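Local atomic coordinates of CmeC (Campylobacter jejuni, PDB entry 4MT4), a protein that probably serves as the outer membrane channel of a multidrug efflux system, a trimeric protein of the outer membrane factor family. Residues E44-V49 against N158-Y163; Y250-L255 against I431-A436; F258-G263 against D441-F446. One frame throughout, in Å; residues are numbered along the deposited sequence.

Along the chain, contact 1 closes before contact 2 opens, whereas contacts 2 and 3 alternate: the loop between helices 240-245 and 273-293 supplies 250-255 and then 258-263, and helix 411-445 with the residue after it supplies 431-436 and then 441-446. Loop and helix therefore run side by side in the same sense. The centres lie about 12 Å (contacts 1 and 2), 17 Å (2 and 3) and 18 Å (1 and 3) apart. Contact 1 joins the short helix 44-56 to the long helix 129-195, whose Tyr163 and Gln161 reach Gln251 and Asp441. Each contact thus lays a shorter or non-helical segment against a long helix of the tunnel, away from the four-stranded sheet that contributes to the trimer's barrel.

Contact 1: E44-V49 against N158-Y163; sequences ENLNKV and NTVQTY
The ring of Tyr163 meets Leu46 over one face: Leu46 CB stands 4.3 Å from the ring centroid and 21° off its normal, a CH-pi contact displaced toward the rim. One branch methyl of the same leucine lies against the root of the ring, with Leu46 CD1 3.6 Å from Tyr163 CD2. That methyl also reaches Val160 CG2 at 4.1 Å, so it touches two residues of 158-163. Farther along, the side chains of Val49 and Thr159 lie alongside, running opposite ways, with Thr159 CG2 3.7 Å from the carbonyl oxygen Val49 O. The torsions explain this layout. Tyr163 holds CG anti to its backbone N (chi1 169°), which sends the ring across to helix 44-56, and Thr159 has its methyl anti to N, turning carbon toward the neighbour while OG1 bonds back to Val155 O of its own helix. The short axes approach to 10.1 Å at 139° between their directions, an oblique antiparallel packing. Its second shell is polar: the Tyr163 hydroxyl passes beside Asn45 CB, 3.8 Å away, to bond with Asp43 OD2 and Gln251 N, while Asp43 OD1 receives Asn45 ND2. Asp43 thereby ties the start of helix 44-56 to the tip of the tyrosine. Helix 201-236 packs on Val49 through Leu232 and Thr236, and on Thr159 through Thr236. The chemistry divides cleanly: the two segments meet by van der Waals and CH-pi contact, while the phenol end is fixed by polar partners just beyond them, and the nearby carboxylate would be expected to disfavour ionisation of the Tyr163 hydroxyl.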
loop_
_atom_site.group_PDB
_atom_site.type_symbol
_atom_site.label_atom_id
_atom_site.label_comp_id
_atom_site.label_asym_id
_atom_site.label_seq_id
_atom_site.Cartn_x
_atom_site.Cartn_y
_atom_site.Cartn_z
ATOM N N GLU B 44 9.644 -18.370 28.840
ATOM C CA GLU B 44 8.362 -18.050 29.455
ATOM C C GLU B 44 7.974 -16.601 29.180
ATOM O O GLU B 44 6.790 -16.274 29.097
ATOM C CB GLU B 44 8.400 -18.314 30.962
ATOM C CG GLU B 44 7.030 -18.585 31.565
ATOM C CD GLU B 44 6.367 -19.810 30.963
ATOM O OE1 GLU B 44 5.334 -19.653 30.277
ATOM O OE2 GLU B 44 6.877 -20.930 31.176
ATOM N N ASN B 45 8.975 -15.736 29.035
ATOM C CA ASN B 45 8.732 -14.339 28.696
ATOM C C ASN B 45 8.160 -14.214 27.288
ATOM O O ASN B 45 7.270 -13.401 27.035
ATOM C CB ASN B 45 10.020 -13.522 28.810
ATOM C CG ASN B 45 10.751 -13.763 30.118
ATOM O OD1 ASN B 45 10.415 -13.180 31.148
ATOM N ND2 ASN B 45 11.762 -14.625 30.080
ATOM N N LEU B 46 8.682 -15.028 26.376
ATOM C CA LEU B 46 8.201 -15.053 25.002
ATOM C C LEU B 46 6.765 -15.563 24.941
ATOM O O LEU B 46 5.948 -15.049 24.181
ATOM C CB LEU B 46 9.109 -15.921 24.127
ATOM C CG LEU B 46 8.687 -16.121 22.669
ATOM C CD1 LEU B 46 8.564 -14.785 21.951
ATOM C CD2 LEU B 46 9.662 -17.038 21.942
ATOM N N ASN B 47 6.463 -16.574 25.751
ATOM C CA ASN B 47 5.123 -17.148 25.795
ATOM C C ASN B 47 4.084 -16.136 26.264
ATOM O O ASN B 47 2.961 -16.105 25.759
ATOM C CB ASN B 47 5.099 -18.379 26.703
ATOM C CG ASN B 47 5.972 -19.504 26.180
ATOM O OD1 ASN B 47 6.291 -19.556 24.993
ATOM N ND2 ASN B 47 6.357 -20.417 27.065
ATOM N N LYS B 48 4.470 -15.307 27.228
ATOM C CA LYS B 48 3.573 -14.291 27.768
ATOM C C LYS B 48 3.277 -13.197 26.750
ATOM O O LYS B 48 2.148 -12.718 26.660
ATOM C CB LYS B 48 4.163 -13.668 29.033
ATOM C CG LYS B 48 4.247 -14.612 30.217
ATOM C CD LYS B 48 4.771 -13.895 31.448
ATOM C CE LYS B 48 5.046 -14.868 32.580
ATOM N NZ LYS B 48 3.834 -15.649 32.948
ATOM N N VAL B 49 4.290 -12.803 25.985
ATOM C CA VAL B 49 4.129 -11.708 25.034
ATOM C C VAL B 49 3.370 -12.172 23.791
ATOM O O VAL B 49 2.778 -11.363 23.079
ATOM C CB VAL B 49 5.494 -11.100 24.627
ATOM C CG1 VAL B 49 6.171 -11.940 23.558
ATOM C CG2 VAL B 49 5.314 -9.670 24.144
ATOM N N ASN B 158 5.528 -12.153 13.757
ATOM C CA ASN B 158 6.052 -10.801 13.903
ATOM C C ASN B 158 6.348 -10.464 15.357
ATOM O O ASN B 158 7.332 -9.791 15.655
ATOM C CB ASN B 158 5.075 -9.778 13.320
ATOM C CG ASN B 158 5.051 -9.790 11.803
ATOM O OD1 ASN B 158 5.978 -10.283 11.161
ATOM N ND2 ASN B 158 3.991 -9.240 11.223
ATOM N N THR B 159 5.494 -10.942 16.259
ATOM C CA THR B 159 5.678 -10.727 17.690
ATOM C C THR B 159 6.923 -11.449 18.204
ATOM O O THR B 159 7.703 -10.890 18.977
ATOM C CB THR B 159 4.450 -11.203 18.491
ATOM O OG1 THR B 159 3.305 -10.423 18.120
ATOM C CG2 THR B 159 4.690 -11.059 19.984
ATOM N N VAL B 160 7.103 -12.691 17.764
ATOM C CA VAL B 160 8.256 -13.492 18.171
ATOM C C VAL B 160 9.561 -12.887 17.663
ATOM O O VAL B 160 10.538 -12.773 18.406
ATOM C CB VAL B 160 8.143 -14.947 17.660
ATOM C CG1 VAL B 160 9.430 -15.714 17.921
ATOM C CG2 VAL B 160 6.958 -15.646 18.307
ATOM N N GLN B 161 9.568 -12.497 16.392
ATOM C CA GLN B 161 10.764 -11.944 15.769
ATOM C C GLN B 161 11.078 -10.538 16.277
ATOM O O GLN B 161 12.232 -10.112 16.264
ATOM C CB GLN B 161 10.616 -11.934 14.244
ATOM C CG GLN B 161 10.675 -13.317 13.604
ATOM C CD GLN B 161 10.670 -13.265 12.088
ATOM O OE1 GLN B 161 10.198 -12.298 11.491
ATOM N NE2 GLN B 161 11.205 -14.305 11.457
ATOM N N THR B 162 10.051 -9.821 16.724
ATOM C CA THR B 162 10.247 -8.506 17.328
ATOM C C THR B 162 10.839 -8.667 18.725
ATOM O O THR B 162 11.697 -7.888 19.145
ATOM C CB THR B 162 8.929 -7.710 17.410
ATOM O OG1 THR B 162 8.440 -7.462 16.088
ATOM C CG2 THR B 162 9.137 -6.380 18.123
ATOM N N TYR B 163 10.376 -9.693 19.433
ATOM C CA TYR B 163 10.903 -10.020 20.754
ATOM C C TYR B 163 12.396 -10.318 20.686
ATOM O O TYR B 163 13.178 -9.797 21.478
ATOM C CB TYR B 163 10.157 -11.218 21.349
ATOM C CG TYR B 163 10.800 -11.803 22.590
ATOM C CD1 TYR B 163 10.579 -11.243 23.841
ATOM C CD2 TYR B 163 11.622 -12.921 22.511
ATOM C CE1 TYR B 163 11.161 -11.774 24.979
ATOM C CE2 TYR B 163 12.211 -13.461 23.642
ATOM C CZ TYR B 163 11.976 -12.883 24.873
ATOM O OH TYR B 163 12.555 -13.414 26.001
#

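Contact 2: Y250-L255 against I431-A436; sequences YQVFNL and IKYSYA
Phe253 is the bump of this contact, pushed from the extended loop into a hollow on helix 411-445 lined by Lys432, Tyr433, Tyr435 and Ala436. Its CG is anti to the backbone N (chi1 174°), so the ring reaches straight into that hollow. Ala436 CB forms one wall, against the face, 4.0 Å from the centroid of the Phe253 ring and only 5° off its normal, a CH-pi contact centred on the ring. The wall at the edge is the aliphatic part of Lys432, whose CG sits in the ring plane, 3.9 Å from Phe253 CD2. The two side chains lie alongside, running opposite ways; CG anti to N and an extended chi2 bring Lys432 CD to 3.6 Å from Phe253 O, and a bend at chi3 turns only the end of the chain beyond. Tyr433 closes the root of the bump, its CE1 3.5 Å from Phe253 CB. In an outer membrane factor such as this, long helices build the periplasmic tunnel, and here a non-helical connection between helices 240-245 and 273-293 is laid against one of them. Tyr433 OH also accepts a weak hydrogen bond from Phe253 N at 3.4 Å, fairly straight at 163°. The Tyr433 side chain crosses Val252 at about a right angle, its OH touching Val252 CA and both methyls. Two residues after Phe253, Leu255 makes a smaller bump, its CD2 lying 3.5 Å from Tyr435 CE2. The Tyr435 ring turns an edge to Phe253 CE2, while its hydroxyl bonds to Arg376 of helix 339-405. Phe41 and Phe258, from loops of the same chain, pack against Phe253.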
loop_
_atom_site.group_PDB
_atom_site.type_symbol
_atom_site.label_atom_id
_atom_site.label_comp_id
_atom_site.label_asym_id
_atom_site.label_seq_id
_atom_site.Cartn_x
_atom_site.Cartn_y
_atom_site.Cartn_z
ATOM N N TYR B 250 12.989 -10.323 29.662
ATOM C CA TYR B 250 13.355 -11.244 28.591
ATOM C C TYR B 250 14.321 -12.339 29.037
ATOM O O TYR B 250 14.737 -12.393 30.195
ATOM C CB TYR B 250 13.964 -10.467 27.421
ATOM C CG TYR B 250 15.271 -9.782 27.750
ATOM C CD1 TYR B 250 15.291 -8.526 28.341
ATOM C CD2 TYR B 250 16.487 -10.390 27.466
ATOM C CE1 TYR B 250 16.485 -7.897 28.643
ATOM C CE2 TYR B 250 17.683 -9.772 27.762
ATOM C CZ TYR B 250 17.677 -8.525 28.351
ATOM O OH TYR B 250 18.869 -7.903 28.648
ATOM N N GLN B 251 14.670 -13.209 28.094
ATOM C CA GLN B 251 15.567 -14.327 28.351
ATOM C C GLN B 251 16.486 -14.551 27.154
ATOM O O GLN B 251 16.028 -14.580 26.012
ATOM C CB GLN B 251 14.767 -15.595 28.651
ATOM C CG GLN B 251 15.572 -16.881 28.577
ATOM C CD GLN B 251 14.712 -18.115 28.763
ATOM O OE1 GLN B 251 13.927 -18.201 29.705
ATOM N NE2 GLN B 251 14.850 -19.074 27.854
ATOM N N VAL B 252 17.780 -14.702 27.426
ATOM C CA VAL B 252 18.779 -14.923 26.383
ATOM C C VAL B 252 18.523 -16.218 25.614
ATOM O O VAL B 252 18.226 -17.257 26.206
ATOM C CB VAL B 252 20.209 -14.951 26.981
ATOM C CG1 VAL B 252 21.179 -15.709 26.076
ATOM C CG2 VAL B 252 20.704 -13.536 27.235
ATOM N N PHE B 253 18.627 -16.142 24.291
ATOM C CA PHE B 253 18.453 -17.309 23.438
ATOM C C PHE B 253 19.682 -18.209 23.472
ATOM O O PHE B 253 20.796 -17.769 23.186
ATOM C CB PHE B 253 18.160 -16.882 21.996
ATOM C CG PHE B 253 18.113 -18.026 21.021
ATOM C CD1 PHE B 253 16.977 -18.811 20.912
ATOM C CD2 PHE B 253 19.200 -18.313 20.207
ATOM C CE1 PHE B 253 16.927 -19.862 20.015
ATOM C CE2 PHE B 253 19.153 -19.364 19.310
ATOM C CZ PHE B 253 18.016 -20.139 19.214
ATOM N N ASN B 254 19.471 -19.472 23.823
ATOM C CA ASN B 254 20.541 -20.461 23.807
ATOM C C ASN B 254 20.339 -21.489 22.701
ATOM O O ASN B 254 19.230 -21.980 22.488
ATOM C CB ASN B 254 20.647 -21.158 25.164
ATOM C CG ASN B 254 21.679 -20.514 26.071
ATOM O OD1 ASN B 254 22.261 -19.482 25.734
ATOM N ND2 ASN B 254 21.911 -21.121 27.228
ATOM N N LEU B 255 21.423 -21.808 22.001
ATOM C CA LEU B 255 21.360 -22.674 20.829
ATOM C C LEU B 255 20.913 -24.089 21.185
ATOM O O LEU B 255 21.604 -24.814 21.903
ATOM C CB LEU B 255 22.722 -22.710 20.124
ATOM C CG LEU B 255 22.827 -23.361 18.738
ATOM C CD1 LEU B 255 23.116 -24.858 18.823
ATOM C CD2 LEU B 255 21.583 -23.087 17.905
ATOM N N ILE B 431 23.996 -12.455 14.914
ATOM C CA ILE B 431 23.857 -13.759 14.273
ATOM C C ILE B 431 22.976 -14.677 15.114
ATOM O O ILE B 431 22.150 -15.423 14.586
ATOM C CB ILE B 431 25.231 -14.432 14.052
ATOM C CG1 ILE B 431 26.063 -13.626 13.055
ATOM C CG2 ILE B 431 25.064 -15.865 13.562
ATOM C CD1 ILE B 431 25.453 -13.538 11.677
ATOM N N LYS B 432 23.154 -14.600 16.428
ATOM C CA LYS B 432 22.448 -15.459 17.372
ATOM C C LYS B 432 20.930 -15.349 17.237
ATOM O O LYS B 432 20.222 -16.359 17.241
ATOM C CB LYS B 432 22.868 -15.113 18.799
ATOM C CG LYS B 432 22.387 -16.092 19.855
ATOM C CD LYS B 432 22.952 -15.724 21.217
ATOM C CE LYS B 432 24.466 -15.564 21.159
ATOM N NZ LYS B 432 25.039 -15.073 22.444
ATOM N N TYR B 433 20.436 -14.121 17.108
ATOM C CA TYR B 433 18.999 -13.878 17.053
ATOM C C TYR B 433 18.504 -13.789 15.616
ATOM O O TYR B 433 17.302 -13.831 15.360
ATOM C CB TYR B 433 18.646 -12.610 17.832
ATOM C CG TYR B 433 18.948 -12.745 19.306
ATOM C CD1 TYR B 433 18.001 -13.249 20.187
ATOM C CD2 TYR B 433 20.191 -12.393 19.813
ATOM C CE1 TYR B 433 18.280 -13.387 21.533
ATOM C CE2 TYR B 433 20.481 -12.526 21.153
ATOM C CZ TYR B 433 19.524 -13.023 22.011
ATOM O OH TYR B 433 19.817 -13.155 23.348
ATOM N N SER B 434 19.437 -13.671 14.677
ATOM C CA SER B 434 19.098 -13.830 13.271
ATOM C C SER B 434 18.823 -15.300 13.005
ATOM O O SER B 434 18.051 -15.647 12.113
ATOM C CB SER B 434 20.217 -13.319 12.363
ATOM O OG SER B 434 20.382 -11.917 12.494
ATOM N N TYR B 435 19.462 -16.163 13.788
ATOM C CA TYR B 435 19.236 -17.597 13.683
ATOM C C TYR B 435 17.913 -17.977 14.332
ATOM O O TYR B 435 17.208 -18.861 13.849
ATOM C CB TYR B 435 20.378 -18.388 14.326
ATOM C CG TYR B 435 20.197 -19.885 14.195
ATOM C CD1 TYR B 435 20.415 -20.524 12.981
ATOM C CD2 TYR B 435 19.800 -20.658 15.280
ATOM C CE1 TYR B 435 20.244 -21.890 12.851
ATOM C CE2 TYR B 435 19.627 -22.023 15.158
ATOM C CZ TYR B 435 19.851 -22.635 13.943
ATOM O OH TYR B 435 19.681 -23.999 13.820
ATOM N N ALA B 436 17.590 -17.305 15.434
ATOM C CA ALA B 436 16.317 -17.513 16.115
ATOM C C ALA B 436 15.164 -17.132 15.195
ATOM O O ALA B 436 14.171 -17.851 15.098
ATOM C CB ALA B 436 16.263 -16.708 17.405
#

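Contact 3: F258-G263 against D441-F446; sequences FDIPTG and DVIKAF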
loop_
_atom_site.group_PDB
_atom_site.type_symbol
_atom_site.label_atom_id
_atom_site.label_comp_id
_atom_site.label_asym_id
_atom_site.label_seq_id
_atom_site.Cartn_x
_atom_site.Cartn_y
_atom_site.Cartn_z
ATOM N N PHE B 258 15.833 -27.601 16.820
ATOM C CA PHE B 258 14.388 -27.492 16.666
ATOM C C PHE B 258 13.848 -28.501 15.655
ATOM O O PHE B 258 14.461 -28.743 14.615
ATOM C CB PHE B 258 14.007 -26.072 16.237
ATOM C CG PHE B 258 14.416 -25.011 17.220
ATOM C CD1 PHE B 258 15.680 -24.445 17.169
ATOM C CD2 PHE B 258 13.532 -24.576 18.192
ATOM C CE1 PHE B 258 16.054 -23.470 18.071
ATOM C CE2 PHE B 258 13.899 -23.600 19.097
ATOM C CZ PHE B 258 15.162 -23.046 19.037
ATOM N N ASP B 259 12.695 -29.085 15.969
ATOM C CA ASP B 259 12.040 -30.023 15.063
ATOM C C ASP B 259 11.286 -29.289 13.956
ATOM O O ASP B 259 10.064 -29.157 14.003
ATOM C CB ASP B 259 11.085 -30.939 15.834
ATOM C CG ASP B 259 10.271 -30.194 16.876
ATOM O OD1 ASP B 259 10.311 -28.945 16.888
ATOM O OD2 ASP B 259 9.586 -30.860 17.682
ATOM N N ILE B 260 12.028 -28.814 12.961
ATOM C CA ILE B 260 11.441 -28.100 11.836
ATOM C C ILE B 260 11.822 -28.776 10.521
ATOM O O ILE B 260 12.859 -29.435 10.441
ATOM C CB ILE B 260 11.886 -26.621 11.808
ATOM C CG1 ILE B 260 13.405 -26.521 11.663
ATOM C CG2 ILE B 260 11.411 -25.896 13.058
ATOM C CD1 ILE B 260 13.912 -25.099 11.572
ATOM N N PRO B 261 10.975 -28.627 9.487
ATOM C CA PRO B 261 11.255 -29.217 8.173
ATOM C C PRO B 261 12.585 -28.760 7.578
ATOM O O PRO B 261 13.016 -27.631 7.815
ATOM C CB PRO B 261 10.084 -28.725 7.315
ATOM C CG PRO B 261 8.983 -28.505 8.284
ATOM C CD PRO B 261 9.643 -28.000 9.534
ATOM N N THR B 262 13.223 -29.643 6.818
ATOM C CA THR B 262 14.464 -29.319 6.128
ATOM C C THR B 262 14.258 -29.417 4.623
ATOM O O THR B 262 15.157 -29.119 3.837
ATOM C CB THR B 262 15.611 -30.255 6.550
ATOM O OG1 THR B 262 15.304 -31.599 6.162
ATOM C CG2 THR B 262 15.822 -30.200 8.057
ATOM N N GLY B 263 13.064 -29.846 4.235
ATOM C CA GLY B 263 12.682 -29.943 2.839
ATOM C C GLY B 263 11.218 -29.577 2.683
ATOM O O GLY B 263 10.484 -29.524 3.669
ATOM N N ASP B 441 11.039 -18.059 10.380
ATOM C CA ASP B 441 10.796 -17.913 8.948
ATOM C C ASP B 441 10.465 -19.251 8.295
ATOM O O ASP B 441 9.591 -19.329 7.434
ATOM C CB ASP B 441 12.006 -17.277 8.259
ATOM C CG ASP B 441 12.115 -15.788 8.530
ATOM O OD1 ASP B 441 11.064 -15.144 8.741
ATOM O OD2 ASP B 441 13.247 -15.258 8.530
ATOM N N VAL B 442 11.168 -20.300 8.712
ATOM C CA VAL B 442 10.900 -21.649 8.224
ATOM C C VAL B 442 9.520 -22.112 8.674
ATOM O O VAL B 442 8.729 -22.605 7.871
ATOM C CB VAL B 442 11.958 -22.657 8.719
ATOM C CG1 VAL B 442 11.567 -24.075 8.323
ATOM C CG2 VAL B 442 13.329 -22.303 8.172
ATOM N N ILE B 443 9.243 -21.947 9.963
ATOM C CA ILE B 443 7.941 -22.292 10.523
ATOM C C ILE B 443 6.823 -21.515 9.831
ATOM O O ILE B 443 5.778 -22.077 9.498
ATOM C CB ILE B 443 7.894 -22.017 12.043
ATOM C CG1 ILE B 443 8.932 -22.876 12.773
ATOM C CG2 ILE B 443 6.499 -22.281 12.592
ATOM C CD1 ILE B 443 9.014 -22.610 14.263
ATOM N N LYS B 444 7.057 -20.226 9.606
ATOM C CA LYS B 444 6.083 -19.368 8.939
ATOM C C LYS B 444 5.835 -19.808 7.500
ATOM O O LYS B 444 4.698 -19.818 7.029
ATOM C CB LYS B 444 6.554 -17.912 8.954
ATOM C CG LYS B 444 5.564 -16.928 8.344
ATOM C CD LYS B 444 6.250 -15.646 7.890
ATOM C CE LYS B 444 7.035 -14.997 9.017
ATOM N NZ LYS B 444 7.709 -13.744 8.574
ATOM N N ALA B 445 6.908 -20.174 6.805
ATOM C CA ALA B 445 6.826 -20.547 5.395
ATOM C C ALA B 445 6.085 -21.864 5.191
ATOM O O ALA B 445 5.547 -22.122 4.116
ATOM C CB ALA B 445 8.219 -20.632 4.792
ATOM N N PHE B 446 6.056 -22.694 6.228
ATOM C CA PHE B 446 5.397 -23.995 6.145
ATOM C C PHE B 446 3.999 -23.971 6.759
ATOM O O PHE B 446 3.370 -25.015 6.933
ATOM C CB PHE B 446 6.251 -25.070 6.824
ATOM C CG PHE B 446 7.363 -25.595 5.960
ATOM C CD1 PHE B 446 8.559 -24.909 5.858
ATOM C CD2 PHE B 446 7.208 -26.772 5.248
ATOM C CE1 PHE B 446 9.582 -25.385 5.064
ATOM C CE2 PHE B 446 8.226 -27.255 4.451
ATOM C CZ PHE B 446 9.416 -26.560 4.360
#
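Pro261 and Phe446 point at each other tip to tip, with only the CB-CG edge of the proline set over one face of the phenylalanine. Pro261 CB, the closer of the two to the ring centre, is 3.8 Å from the centroid of the Phe446 ring and 16° off its normal, a CH-pi contact shifted toward the rim; Pro261 CG lies nearer the ring's root, 3.9 Å from Phe446 CD2. The same aromatic ring presents its edge to the loop backbone, for the carbonyl oxygen Gly263 O lies near the ring plane, 3.2 Å from Phe446 CZ. Face and edge are thus both used by 258-263. Phe446 is the first residue to leave helical backbone angles, and its CG, anti to the carbonyl carbon (chi1 -81°), turns the ring to the side, against the last turn, with Val442 O at its edge. A turn earlier the aliphatic side chains cross at about right angles. Ile260 has CG1 in the crowded position between its N and carbonyl carbon (chi1 61°), and this splits its branches between two helix residues: Ile260 CD1 meets Val442 CG1 at 4.1 Å, and Ile260 CG2 meets Ile443 CG1 at 3.9 Å. Val442 CG1 also lies 3.9 Å from Pro261 O, so that single methyl bridges both loop residues. All six touching residues are buried. Beyond the two segments, Val442 and Phe446 pack on helix 339-405 at Ala372 and Ile369, Lys444 lies against helix 129-195, and Thr262 bonds to Asn18 and Thr29, placing the loop between the N-terminal region and the end of helix 411-445.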